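Local structure of chitinase (Paenibacillus sp. FPU-7, 5GZT) at residues V803-E808 with N828-N833; P771-W776 with Y793-I798; S384-A389 with L433-E438; A427-L432 with T470-Y475. The protein probably cuts the beta-1,4 linkages between N-acetylglucosamine units at random inside chains of chitin and chitodextrins, working as a family 18 glycosyl hydrolase. All blocks are in the same frame, centred on the assembly; numbering follows the deposited sequence.

Overall arrangement
The four contacts form two pairs, one in each of the two family 18 glycosyl hydrolase regions of the chain. Interactions 3 and 4 belong to the first region, with centres about 11 Å apart, and both use helix 425-447, which packs against helix 382-398 in one and helix 469-472 in the other. Interactions 2 and 1 belong to the second, about 7 Å apart between centres, and share the sheet in which strand 790-799 pairs with strand 802-805. The pairs lie on opposite sides of the chain's centre, about 76 to 84 Å between centres, so the two pairs do not touch. Along the sequence, 3 and 4 interlock, then 2 closes before 1 opens.

Interaction 1. Residues V803-E808 with N828-N833; sequences VVKISE and NPDDAN
Lys805 slides past Asp830 in the opposite direction and ends on Asp831, and so gives a worked example of one long residue serving two neighbours. Its CB stands 3.7 Å from Asp830 OD2. CG is about equally far from OD2 and CB of the same aspartate, and CD, on a chain that stays extended beyond CG, lies 4.0 Å from Asp830 CB. CE passes from Asp830 CB to the neighbourhood of Asp831 OD1. At the tip, Lys805 NZ forms a salt bridge with Asp831 OD1 at 2.6 Å, approaching from above the carboxylate plane, 54° out of it, where the two side chains cross at about a right angle. An alanine here would probably leave the Asp831 carboxylate without its ammonium mate and open a gap beside Asp830 CB.

In the family 18 barrel this contact sits within the crossover from strand 790-799 to strand 848-854: strand 802-805 runs back antiparallel to the first, and helix 830-843 leads on to the second. Beside the lysine, Ile806 CG2 rests 3.5 Å from Asn828 ND2. That amide nitrogen gives one hydrogen bond to Asp830 OD2, at 167° almost straight, and another to Gly772 O, while Asp830 OD1 is bonded to Tyr793 OH. A water accepts from Ser807 OG at 2.7 Å and donates to both Asn828 O and Asp830 OD2. A second water accepts from Ile806 N and donates weakly to Asp830 OD1.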
loop_
_atom_site.group_PDB
_atom_site.type_symbol
_atom_site.label_atom_id
_atom_site.label_comp_id
_atom_site.label_asym_id
_atom_site.label_seq_id
_atom_site.Cartn_x
_atom_site.Cartn_y
_atom_site.Cartn_z
ATOM N N VAL B 803 13.450 -58.086 0.598
ATOM C CA VAL B 803 13.518 -57.406 1.832
ATOM C C VAL B 803 14.405 -58.206 2.776
ATOM O O VAL B 803 14.180 -59.409 2.951
ATOM C CB VAL B 803 12.104 -57.211 2.404
ATOM C CG1 VAL B 803 12.195 -56.663 3.807
ATOM C CG2 VAL B 803 11.347 -56.274 1.505
ATOM N N VAL B 804 15.373 -57.534 3.374
ATOM C CA VAL B 804 16.430 -58.181 4.180
ATOM C C VAL B 804 16.652 -57.415 5.465
ATOM O O VAL B 804 16.137 -56.321 5.635
ATOM C CB VAL B 804 17.729 -58.225 3.404
ATOM C CG1 VAL B 804 17.505 -59.011 2.136
ATOM C CG2 VAL B 804 18.221 -56.848 3.075
ATOM N N LYS B 805 17.306 -58.051 6.424
ATOM C CA LYS B 805 17.722 -57.349 7.630
ATOM C C LYS B 805 18.753 -56.291 7.315
ATOM O O LYS B 805 19.502 -56.404 6.312
ATOM C CB LYS B 805 18.296 -58.300 8.633
ATOM C CG LYS B 805 17.310 -59.294 9.220
ATOM C CD LYS B 805 18.048 -60.438 9.971
ATOM C CE LYS B 805 17.085 -61.271 10.797
ATOM N NZ LYS B 805 17.730 -62.514 11.366
ATOM N N ILE B 806 18.792 -55.253 8.160
ATOM C CA ILE B 806 19.650 -54.073 7.926
ATOM C C ILE B 806 21.129 -54.440 7.872
ATOM O O ILE B 806 21.901 -53.772 7.180
ATOM C CB ILE B 806 19.416 -52.982 9.012
ATOM C CG1 ILE B 806 19.971 -51.656 8.514
ATOM C CG2 ILE B 806 19.964 -53.389 10.370
ATOM C CD1 ILE B 806 19.485 -50.450 9.282
ATOM N N SER B 807 21.496 -55.520 8.563
ATOM C CA SER B 807 22.881 -56.030 8.483
ATOM C C SER B 807 23.308 -56.507 7.087
ATOM O O SER B 807 24.460 -56.726 6.891
ATOM C CB SER B 807 23.126 -57.108 9.523
ATOM O OG SER B 807 22.257 -58.196 9.395
ATOM N N GLU B 808 22.381 -56.619 6.127
ATOM C CA GLU B 808 22.698 -56.981 4.777
ATOM C C GLU B 808 22.849 -55.820 3.856
ATOM O O GLU B 808 23.195 -56.008 2.682
ATOM C CB GLU B 808 21.655 -57.918 4.236
ATOM C CG GLU B 808 21.471 -59.157 5.052
ATOM C CD GLU B 808 22.645 -60.124 4.874
ATOM O OE1 GLU B 808 23.489 -59.912 3.970
ATOM O OE2 GLU B 808 22.740 -61.047 5.673
ATOM N N ASN B 828 24.176 -56.785 13.826
ATOM C CA ASN B 828 22.993 -56.068 14.299
ATOM C C ASN B 828 21.995 -57.044 14.905
ATOM O O ASN B 828 21.685 -58.082 14.321
ATOM C CB ASN B 828 22.350 -55.283 13.170
ATOM C CG ASN B 828 21.451 -54.236 13.694
ATOM O OD1 ASN B 828 21.912 -53.219 14.201
ATOM N ND2 ASN B 828 20.167 -54.527 13.686
ATOM N N PRO B 829 21.542 -56.742 16.120
ATOM C CA PRO B 829 20.760 -57.664 16.902
ATOM C C PRO B 829 19.276 -57.786 16.523
ATOM O O PRO B 829 18.425 -57.715 17.370
ATOM C CB PRO B 829 20.923 -57.106 18.322
ATOM C CG PRO B 829 21.016 -55.640 18.113
ATOM C CD PRO B 829 21.811 -55.494 16.838
ATOM N N ASP B 830 18.994 -58.141 15.269
ATOM C CA ASP B 830 17.619 -58.142 14.730
ATOM C C ASP B 830 16.874 -59.268 15.320
ATOM O O ASP B 830 15.801 -59.044 15.904
ATOM C CB ASP B 830 17.626 -58.167 13.195
ATOM C CG ASP B 830 18.107 -56.882 12.614
ATOM O OD1 ASP B 830 17.416 -55.814 12.814
ATOM O OD2 ASP B 830 19.182 -56.888 11.969
ATOM N N ASP B 831 17.434 -60.490 15.294
ATOM C CA ASP B 831 16.681 -61.592 15.879
ATOM C C ASP B 831 16.355 -61.392 17.362
ATOM O O ASP B 831 15.265 -61.741 17.796
ATOM C CB ASP B 831 17.444 -62.921 15.773
ATOM C CG ASP B 831 17.385 -63.544 14.392
ATOM O OD1 ASP B 831 16.475 -63.273 13.562
ATOM O OD2 ASP B 831 18.246 -64.385 14.131
ATOM N N ALA B 832 17.332 -60.949 18.158
ATOM C CA ALA B 832 17.055 -60.661 19.588
ATOM C C ALA B 832 15.976 -59.573 19.720
ATOM O O ALA B 832 15.087 -59.682 20.531
ATOM C CB ALA B 832 18.312 -60.225 20.323
ATOM N N ASN B 833 16.095 -58.519 18.930
ATOM C CA ASN B 833 15.012 -57.474 18.918
ATOM C C ASN B 833 13.660 -58.011 18.527
ATOM O O ASN B 833 12.674 -57.586 19.121
ATOM C CB ASN B 833 15.371 -56.318 18.050
ATOM C CG ASN B 833 16.406 -55.461 18.679
ATOM O OD1 ASN B 833 16.492 -55.425 19.917
ATOM N ND2 ASN B 833 17.123 -54.673 17.867
HETATM O O HOH W 1 16.753 -55.228 10.200
HETATM O O HOH W 2 20.961 -58.739 11.687
#

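Interaction 2. Residues P771-W776 with Y793-I798; sequences PGWVDW and YAFARI
Pro771 and Ala794 form a parallel beta bridge, their CA atoms 5.0 Å apart, and directly after it the first segment leaves the sheet in a type I turn from Pro771 to Val774. Gly772 N donates to Ala794 O at 2.7 Å; the nitrogen lies nearly on the extension of the C=O bond (171°), although the N-H is bent, 146° at the hydrogen. The accepting carbonyl belongs to the cis peptide between Ala794 and Phe795. Tyr793 OH lies 3.4 Å from Gly772 CA, and a beta carbon on the glycine would collide with that hydroxyl, itself held by Asp830 and Asn833.

Among the side chains, Trp773 and Phe795 lie side by side and point the same way. Trp773 CG lies between the backbone N and the carbonyl carbon (chi1 46°). Phe795 CD2 meets the indole at its edge, 3.9 Å from Trp773 CZ3. Pro771 CB covers one indole face toward the rim, and Trp773 CH2 touches Ala794 CB at 4.0 Å. An alanine in place of Trp773 would probably open a gap along Phe795 and leave Ala794 CB and Pro771 CB without their indole neighbour. Trp776 NE1 donates to Pro771 O at 2.9 Å.

Pro771 closes strand 765-771 beside strand 790-799 in the TIM barrel, and a non-proline cis peptide like Ala794-Phe795 recurs in family 18 barrels such as hevamine.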
loop_
_atom_site.group_PDB
_atom_site.type_symbol
_atom_site.label_atom_id
_atom_site.label_comp_id
_atom_site.label_asym_id
_atom_site.label_seq_id
_atom_site.Cartn_x
_atom_site.Cartn_y
_atom_site.Cartn_z
ATOM N N PRO B 771 14.635 -48.176 17.236
ATOM C CA PRO B 771 15.793 -48.407 16.420
ATOM C C PRO B 771 16.292 -49.820 16.638
ATOM O O PRO B 771 16.446 -50.279 17.774
ATOM C CB PRO B 771 16.774 -47.383 16.921
ATOM C CG PRO B 771 16.369 -47.045 18.275
ATOM C CD PRO B 771 14.880 -47.207 18.317
ATOM N N GLY B 772 16.507 -50.535 15.530
ATOM C CA GLY B 772 16.965 -51.897 15.568
ATOM C C GLY B 772 18.470 -52.084 15.866
ATOM O O GLY B 772 18.916 -53.207 16.062
ATOM N N TRP B 773 19.228 -50.992 15.837
ATOM C CA TRP B 773 20.641 -50.970 16.126
ATOM C C TRP B 773 20.882 -50.755 17.607
ATOM O O TRP B 773 22.017 -50.626 17.971
ATOM C CB TRP B 773 21.397 -49.922 15.313
ATOM C CG TRP B 773 20.689 -48.497 15.281
ATOM C CD1 TRP B 773 20.839 -47.442 16.168
ATOM C CD2 TRP B 773 19.743 -48.057 14.312
ATOM N NE1 TRP B 773 20.042 -46.400 15.793
ATOM C CE2 TRP B 773 19.343 -46.755 14.668
ATOM C CE3 TRP B 773 19.168 -48.656 13.197
ATOM C CZ2 TRP B 773 18.399 -46.031 13.922
ATOM C CZ3 TRP B 773 18.250 -47.950 12.484
ATOM C CH2 TRP B 773 17.857 -46.649 12.851
ATOM N N VAL B 774 19.831 -50.730 18.429
ATOM C CA VAL B 774 19.876 -50.852 19.870
ATOM C C VAL B 774 19.507 -52.285 20.185
ATOM O O VAL B 774 18.527 -52.800 19.675
ATOM C CB VAL B 774 18.908 -49.861 20.564
ATOM C CG1 VAL B 774 18.740 -50.172 22.029
ATOM C CG2 VAL B 774 19.368 -48.404 20.440
ATOM N N ASP B 775 20.324 -52.951 21.001
ATOM C CA ASP B 775 20.046 -54.285 21.515
ATOM C C ASP B 775 19.131 -54.158 22.702
ATOM O O ASP B 775 19.596 -54.011 23.853
ATOM C CB ASP B 775 21.375 -54.922 21.922
ATOM C CG ASP B 775 21.257 -56.375 22.331
ATOM O OD1 ASP B 775 20.180 -56.968 22.394
ATOM O OD2 ASP B 775 22.329 -56.951 22.581
ATOM N N TRP B 776 17.816 -54.201 22.437
ATOM C CA TRP B 776 16.829 -53.884 23.459
ATOM C C TRP B 776 16.822 -54.874 24.622
ATOM O O TRP B 776 16.650 -54.464 25.774
ATOM C CB TRP B 776 15.400 -53.699 22.893
ATOM C CG TRP B 776 15.341 -52.424 22.096
ATOM C CD1 TRP B 776 15.606 -52.271 20.773
ATOM C CD2 TRP B 776 15.216 -51.143 22.642
ATOM N NE1 TRP B 776 15.648 -50.933 20.460
ATOM C CE2 TRP B 776 15.397 -50.218 21.596
ATOM C CE3 TRP B 776 15.031 -50.660 23.955
ATOM C CZ2 TRP B 776 15.316 -48.865 21.796
ATOM C CZ3 TRP B 776 14.939 -49.307 24.142
ATOM C CH2 TRP B 776 15.052 -48.429 23.056
ATOM N N TYR B 793 9.589 -50.654 13.620
ATOM C CA TYR B 793 10.959 -51.167 13.783
ATOM C C TYR B 793 11.810 -50.697 12.638
ATOM O O TYR B 793 11.532 -51.034 11.502
ATOM C CB TYR B 793 10.954 -52.698 13.845
ATOM C CG TYR B 793 12.280 -53.304 14.136
ATOM C CD1 TYR B 793 12.801 -53.331 15.441
ATOM C CD2 TYR B 793 13.064 -53.810 13.108
ATOM C CE1 TYR B 793 14.057 -53.913 15.720
ATOM C CE2 TYR B 793 14.339 -54.401 13.375
ATOM C CZ TYR B 793 14.820 -54.447 14.671
ATOM O OH TYR B 793 16.023 -55.048 14.873
ATOM N N ALA B 794 12.798 -49.828 12.923
ATOM C CA ALA B 794 13.718 -49.274 11.956
ATOM C C ALA B 794 15.022 -50.119 11.950
ATOM O O ALA B 794 15.599 -50.267 13.000
ATOM C CB ALA B 794 14.044 -47.874 12.415
ATOM N N PHE B 795 15.438 -50.781 10.871
ATOM C CA PHE B 795 14.708 -50.860 9.622
ATOM C C PHE B 795 15.000 -52.221 9.019
ATOM O O PHE B 795 15.951 -52.890 9.419
ATOM C CB PHE B 795 15.153 -49.849 8.631
ATOM C CG PHE B 795 14.902 -48.408 8.971
ATOM C CD1 PHE B 795 13.693 -47.829 8.669
ATOM C CD2 PHE B 795 15.972 -47.566 9.357
ATOM C CE1 PHE B 795 13.460 -46.469 8.929
ATOM C CE2 PHE B 795 15.759 -46.214 9.587
ATOM C CZ PHE B 795 14.485 -45.643 9.375
ATOM N N ALA B 796 14.153 -52.630 8.061
ATOM C CA ALA B 796 14.510 -53.616 7.050
ATOM C C ALA B 796 14.992 -52.870 5.805
ATOM O O ALA B 796 14.747 -51.682 5.660
ATOM C CB ALA B 796 13.344 -54.500 6.732
ATOM N N ARG B 797 15.707 -53.533 4.944
ATOM C CA ARG B 797 16.331 -52.897 3.770
ATOM C C ARG B 797 16.047 -53.718 2.580
ATOM O O ARG B 797 15.414 -54.800 2.704
ATOM C CB ARG B 797 17.854 -52.751 3.970
ATOM C CG ARG B 797 18.197 -51.789 5.123
ATOM C CD ARG B 797 18.041 -50.413 4.551
ATOM N NE ARG B 797 17.759 -49.367 5.498
ATOM C CZ ARG B 797 18.619 -48.465 5.975
ATOM N NH1 ARG B 797 19.932 -48.554 5.791
ATOM N NH2 ARG B 797 18.151 -47.491 6.711
ATOM N N ILE B 798 16.411 -53.209 1.431
ATOM C CA ILE B 798 16.118 -53.879 0.201
ATOM C C ILE B 798 17.471 -54.249 -0.437
ATOM O O ILE B 798 18.326 -53.372 -0.712
ATOM C CB ILE B 798 15.353 -52.987 -0.720
ATOM C CG1 ILE B 798 14.007 -52.556 -0.117
ATOM C CG2 ILE B 798 15.088 -53.652 -2.093
ATOM C CD1 ILE B 798 13.286 -51.438 -0.939
#

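Interaction 3. Residues S384-A389 with L433-E438; sequences SREVFA and LKLLRE
The peptide group joining Arg385 to Glu386 is the flat surface on which Leu435 rests. Leu435 CD2 sits over one face of it, 3.3 Å from Arg385 O, and it also reaches Arg385 CB. Chi1 of the leucine (-175°) sets its CG anti to the backbone N. A second flat group, the carboxylate of Glu386, flanks the other methyl: OE1 is 4.1 Å from Leu435 CD1, and the two side chains cross at about a right angle. OE2 has partners of its own, a salt bridge to Lys439 and a hydrogen bond to Asn390, which are consistent with holding the carboxylate there. The Arg385 chain bends at chi3, and NH1 is hydrogen-bonded to Ala379 O, while the side chain also packs against Ala431.

Ala389 CB meets Leu435 CD2 at 3.9 Å and Leu436 CD2 at 3.8 Å. Its small side chain sits where the backbones come closest, with 5.7 Å between the CA atoms of Ala389 and Leu436. The axes of the two segments approach to 9.9 Å and cross at -44°. On the outer side, Lys434 NZ bridges to Glu438 OE2 one turn on, using the syn lone pair.

Leu436 also reaches Ile404 and Leu406 on the inner strand 403-407. Two neighbouring helices, one before that strand and one after it, packed on each other and on the strand, are characteristic of the outer layer of a TIM barrel.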
loop_
_atom_site.group_PDB
_atom_site.type_symbol
_atom_site.label_atom_id
_atom_site.label_comp_id
_atom_site.label_asym_id
_atom_site.label_seq_id
_atom_site.Cartn_x
_atom_site.Cartn_y
_atom_site.Cartn_z
ATOM N N SER B 384 10.787 30.025 6.129
ATOM C CA SER B 384 10.295 28.913 7.057
ATOM C C SER B 384 10.157 27.625 6.267
ATOM O O SER B 384 10.748 26.578 6.598
ATOM C CB SER B 384 8.995 29.286 7.745
ATOM O OG SER B 384 8.019 29.670 6.803
ATOM N N ARG B 385 9.518 27.751 5.114
ATOM C CA ARG B 385 9.401 26.632 4.159
ATOM C C ARG B 385 10.687 26.060 3.703
ATOM O O ARG B 385 10.764 24.850 3.471
ATOM C CB ARG B 385 8.561 27.040 2.965
ATOM C CG ARG B 385 7.133 27.253 3.395
ATOM C CD ARG B 385 6.207 27.315 2.207
ATOM N NE ARG B 385 6.563 28.373 1.251
ATOM C CZ ARG B 385 6.084 29.613 1.250
ATOM N NH1 ARG B 385 5.242 30.056 2.189
ATOM N NH2 ARG B 385 6.464 30.429 0.273
ATOM N N GLU B 386 11.710 26.910 3.557
ATOM C CA GLU B 386 13.044 26.430 3.175
ATOM C C GLU B 386 13.697 25.611 4.300
ATOM O O GLU B 386 14.317 24.612 4.067
ATOM C CB GLU B 386 13.957 27.617 2.748
ATOM C CG GLU B 386 15.398 27.265 2.370
ATOM C CD GLU B 386 15.551 26.595 1.013
ATOM O OE1 GLU B 386 14.641 26.702 0.158
ATOM O OE2 GLU B 386 16.619 25.986 0.764
ATOM N N VAL B 387 13.591 26.046 5.533
ATOM C CA VAL B 387 14.215 25.269 6.615
ATOM C C VAL B 387 13.518 23.859 6.685
ATOM O O VAL B 387 14.170 22.770 6.656
ATOM C CB VAL B 387 14.074 26.008 7.984
ATOM C CG1 VAL B 387 14.767 25.217 9.085
ATOM C CG2 VAL B 387 14.587 27.465 7.915
ATOM N N PHE B 388 12.194 23.911 6.732
ATOM C CA PHE B 388 11.375 22.713 6.788
ATOM C C PHE B 388 11.744 21.701 5.727
ATOM O O PHE B 388 12.219 20.557 6.042
ATOM C CB PHE B 388 9.881 23.056 6.711
ATOM C CG PHE B 388 9.008 21.836 6.884
ATOM C CD1 PHE B 388 8.622 21.412 8.153
ATOM C CD2 PHE B 388 8.663 21.046 5.777
ATOM C CE1 PHE B 388 7.862 20.252 8.305
ATOM C CE2 PHE B 388 7.898 19.886 5.940
ATOM C CZ PHE B 388 7.506 19.493 7.211
ATOM N N ALA B 389 11.608 22.126 4.465
ATOM C CA ALA B 389 11.898 21.233 3.322
ATOM C C ALA B 389 13.256 20.618 3.348
ATOM O O ALA B 389 13.438 19.408 3.051
ATOM C CB ALA B 389 11.679 21.959 2.026
ATOM N N LEU B 433 4.456 22.237 -0.734
ATOM C CA LEU B 433 4.492 21.015 -1.558
ATOM C C LEU B 433 5.324 21.217 -2.813
ATOM O O LEU B 433 6.114 20.345 -3.226
ATOM C CB LEU B 433 3.054 20.569 -1.893
ATOM C CG LEU B 433 2.282 19.970 -0.697
ATOM C CD1 LEU B 433 0.826 19.799 -1.070
ATOM C CD2 LEU B 433 2.873 18.659 -0.230
ATOM N N LYS B 434 5.094 22.348 -3.451
ATOM C CA LYS B 434 5.935 22.746 -4.617
ATOM C C LYS B 434 7.431 22.654 -4.313
ATOM O O LYS B 434 8.240 21.960 -5.005
ATOM C CB LYS B 434 5.546 24.174 -4.970
ATOM C CG LYS B 434 6.250 24.754 -6.184
ATOM C CD LYS B 434 5.612 26.106 -6.503
ATOM C CE LYS B 434 6.145 26.703 -7.799
ATOM N NZ LYS B 434 7.611 26.889 -7.716
ATOM N N LEU B 435 7.806 23.323 -3.223
ATOM C CA LEU B 435 9.186 23.325 -2.816
ATOM C C LEU B 435 9.749 21.936 -2.663
ATOM O O LEU B 435 10.815 21.619 -3.198
ATOM C CB LEU B 435 9.365 24.127 -1.540
ATOM C CG LEU B 435 10.808 24.311 -1.039
ATOM C CD1 LEU B 435 11.771 24.857 -2.110
ATOM C CD2 LEU B 435 10.743 25.228 0.172
ATOM N N LEU B 436 9.015 21.067 -1.975
ATOM C CA LEU B 436 9.541 19.733 -1.644
ATOM C C LEU B 436 9.735 18.928 -2.893
ATOM O O LEU B 436 10.689 18.095 -3.043
ATOM C CB LEU B 436 8.530 18.990 -0.707
ATOM C CG LEU B 436 8.492 19.452 0.746
ATOM C CD1 LEU B 436 7.150 19.094 1.367
ATOM C CD2 LEU B 436 9.646 18.823 1.482
ATOM N N ARG B 437 8.741 19.066 -3.755
ATOM C CA ARG B 437 8.843 18.389 -5.061
ATOM C C ARG B 437 10.141 18.911 -5.798
ATOM O O ARG B 437 10.978 18.119 -6.289
ATOM C CB ARG B 437 7.594 18.688 -5.890
ATOM C CG ARG B 437 7.257 17.731 -7.025
ATOM C CD ARG B 437 8.281 16.675 -7.329
ATOM N NE ARG B 437 7.925 15.373 -6.871
ATOM C CZ ARG B 437 8.761 14.365 -6.607
ATOM N NH1 ARG B 437 10.076 14.468 -6.641
ATOM N NH2 ARG B 437 8.231 13.215 -6.211
ATOM N N GLU B 438 10.306 20.232 -5.820
ATOM C CA GLU B 438 11.548 20.839 -6.434
ATOM C C GLU B 438 12.803 20.215 -5.840
ATOM O O GLU B 438 13.642 19.611 -6.581
ATOM C CB GLU B 438 11.531 22.336 -6.251
ATOM C CG GLU B 438 10.478 22.942 -7.149
ATOM C CD GLU B 438 10.126 24.383 -6.836
ATOM O OE1 GLU B 438 10.608 24.967 -5.841
ATOM O OE2 GLU B 438 9.308 24.918 -7.607
#

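Interaction 4. Residues A427-L432 with T470-Y475; sequences ANFTAL and TKITPY
Thr430 and Ile472 meet by van der Waals contact where the two backbones are nearest, 5.5 Å between their CA atoms. Ile472 CG2 lies against the threonine, 3.5 Å from Thr430 OG1 and 3.9 Å from Thr430 CA, the two side chains crossing at about a right angle. The same isoleucine sends its other branch inward to make an apolar pair with Phe429. Its CG1 lies between the backbone N and the carbonyl carbon (chi1 66°), and the CD1 beyond it touches Phe429 CE2 at 4.1 Å. The phenylalanine ring in turn meets Trp408, their planes at about 75°. On the outer side, Thr430 CG2 faces Lys471 CB, also at 4.1 Å, before the lysine chain bends away from the contact.

These segments belong to the helical shell of the first family 18 TIM barrel: the contact joins helix 425-447 and the short helix 469-472, which precede and follow strand 452-457 in the chain.

An aromatic ring meets the backbone at the far end. Tyr475 CE2 stands 3.9 Å from Thr430 O, and the hydroxyl end of the ring lies against Lys434, one turn further along the same helix. The backbone nitrogen of Tyr475 bonds to Ile472 O at 2.9 Å.

Hydrogen bonding reaches the contact from just outside it. Thr430 OG1 is bonded to Glu468, while Lys471 NZ makes a long, weak ion pair with the same glutamate.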
loop_
_atom_site.group_PDB
_atom_site.type_symbol
_atom_site.label_atom_id
_atom_site.label_comp_id
_atom_site.label_asym_id
_atom_site.label_seq_id
_atom_site.Cartn_x
_atom_site.Cartn_y
_atom_site.Cartn_z
ATOM N N ALA B 427 -2.877 28.582 0.584
ATOM C CA ALA B 427 -1.782 28.772 -0.434
ATOM C C ALA B 427 -0.422 28.290 0.084
ATOM O O ALA B 427 0.441 27.792 -0.669
ATOM C CB ALA B 427 -1.691 30.265 -0.857
ATOM N N ASN B 428 -0.214 28.408 1.384
ATOM C CA ASN B 428 1.078 28.017 1.948
ATOM C C ASN B 428 1.357 26.540 1.771
ATOM O O ASN B 428 2.527 26.125 1.469
ATOM C CB ASN B 428 1.171 28.467 3.439
ATOM C CG ASN B 428 1.342 30.021 3.593
ATOM O OD1 ASN B 428 1.518 30.719 2.597
ATOM N ND2 ASN B 428 1.269 30.546 4.818
ATOM N N PHE B 429 0.295 25.723 1.949
ATOM C CA PHE B 429 0.429 24.248 1.766
ATOM C C PHE B 429 0.871 24.005 0.312
ATOM O O PHE B 429 1.807 23.209 -0.009
ATOM C CB PHE B 429 -0.952 23.595 2.145
ATOM C CG PHE B 429 -0.981 22.067 2.144
ATOM C CD1 PHE B 429 0.079 21.302 2.671
ATOM C CD2 PHE B 429 -2.118 21.392 1.679
ATOM C CE1 PHE B 429 0.008 19.905 2.704
ATOM C CE2 PHE B 429 -2.180 20.012 1.720
ATOM C CZ PHE B 429 -1.109 19.274 2.203
ATOM N N THR B 430 0.257 24.726 -0.606
ATOM C CA THR B 430 0.636 24.564 -2.040
ATOM C C THR B 430 2.120 24.837 -2.306
ATOM O O THR B 430 2.865 24.049 -2.962
ATOM C CB THR B 430 -0.251 25.487 -2.917
ATOM O OG1 THR B 430 -1.625 25.093 -2.769
ATOM C CG2 THR B 430 0.177 25.406 -4.393
ATOM N N ALA B 431 2.562 25.958 -1.750
ATOM C CA ALA B 431 3.984 26.391 -1.890
ATOM C C ALA B 431 4.942 25.398 -1.234
ATOM O O ALA B 431 5.960 24.997 -1.815
ATOM C CB ALA B 431 4.134 27.776 -1.267
ATOM N N LEU B 432 4.577 24.947 -0.027
ATOM C CA LEU B 432 5.409 23.955 0.653
ATOM C C LEU B 432 5.572 22.697 -0.172
ATOM O O LEU B 432 6.671 22.136 -0.315
ATOM C CB LEU B 432 4.838 23.671 2.072
ATOM C CG LEU B 432 5.404 22.527 2.887
ATOM C CD1 LEU B 432 6.930 22.549 3.015
ATOM C CD2 LEU B 432 4.728 22.606 4.254
ATOM N N THR B 470 -6.535 21.099 -7.221
ATOM C CA THR B 470 -6.092 21.144 -8.608
ATOM C C THR B 470 -4.669 21.669 -8.611
ATOM O O THR B 470 -3.807 21.143 -9.336
ATOM C CB THR B 470 -7.053 22.028 -9.457
ATOM O OG1 THR B 470 -8.285 21.305 -9.691
ATOM C CG2 THR B 470 -6.406 22.394 -10.807
ATOM N N LYS B 471 -4.390 22.661 -7.742
ATOM C CA LYS B 471 -3.012 23.159 -7.614
ATOM C C LYS B 471 -1.995 22.212 -7.025
ATOM O O LYS B 471 -0.903 22.116 -7.560
ATOM C CB LYS B 471 -2.973 24.500 -6.911
ATOM C CG LYS B 471 -3.703 25.567 -7.717
ATOM C CD LYS B 471 -3.458 26.969 -7.183
ATOM C CE LYS B 471 -4.738 27.794 -7.224
ATOM N NZ LYS B 471 -4.374 29.222 -7.065
ATOM N N ILE B 472 -2.323 21.479 -5.954
ATOM C CA ILE B 472 -1.286 20.615 -5.324
ATOM C C ILE B 472 -1.106 19.310 -6.023
ATOM O O ILE B 472 -0.055 18.685 -5.939
ATOM C CB ILE B 472 -1.580 20.346 -3.829
ATOM C CG1 ILE B 472 -2.846 19.501 -3.603
ATOM C CG2 ILE B 472 -1.677 21.649 -3.070
ATOM C CD1 ILE B 472 -3.430 19.608 -2.197
ATOM N N THR B 473 -2.115 18.863 -6.746
ATOM C CA THR B 473 -2.070 17.498 -7.292
ATOM C C THR B 473 -0.919 17.245 -8.210
ATOM O O THR B 473 -0.340 16.141 -8.186
ATOM C CB THR B 473 -3.440 17.110 -7.949
ATOM O OG1 THR B 473 -4.440 17.011 -6.927
ATOM C CG2 THR B 473 -3.392 15.804 -8.574
ATOM N N PRO B 474 -0.530 18.251 -9.053
ATOM C CA PRO B 474 0.669 17.989 -9.861
ATOM C C PRO B 474 1.947 17.747 -9.088
ATOM O O PRO B 474 2.829 17.036 -9.556
ATOM C CB PRO B 474 0.784 19.247 -10.730
ATOM C CG PRO B 474 -0.607 19.682 -10.913
ATOM C CD PRO B 474 -1.282 19.399 -9.567
ATOM N N TYR B 475 2.055 18.248 -7.874
ATOM C CA TYR B 475 3.234 17.905 -7.080
ATOM C C TYR B 475 3.249 16.520 -6.400
ATOM O O TYR B 475 4.320 16.083 -5.940
ATOM C CB TYR B 475 3.416 18.976 -6.039
ATOM C CG TYR B 475 3.392 20.355 -6.603
ATOM C CD1 TYR B 475 4.217 20.720 -7.679
ATOM C CD2 TYR B 475 2.533 21.336 -6.057
ATOM C CE1 TYR B 475 4.164 22.027 -8.195
ATOM C CE2 TYR B 475 2.472 22.629 -6.563
ATOM C CZ TYR B 475 3.286 22.978 -7.622
ATOM O OH TYR B 475 3.195 24.290 -8.065
#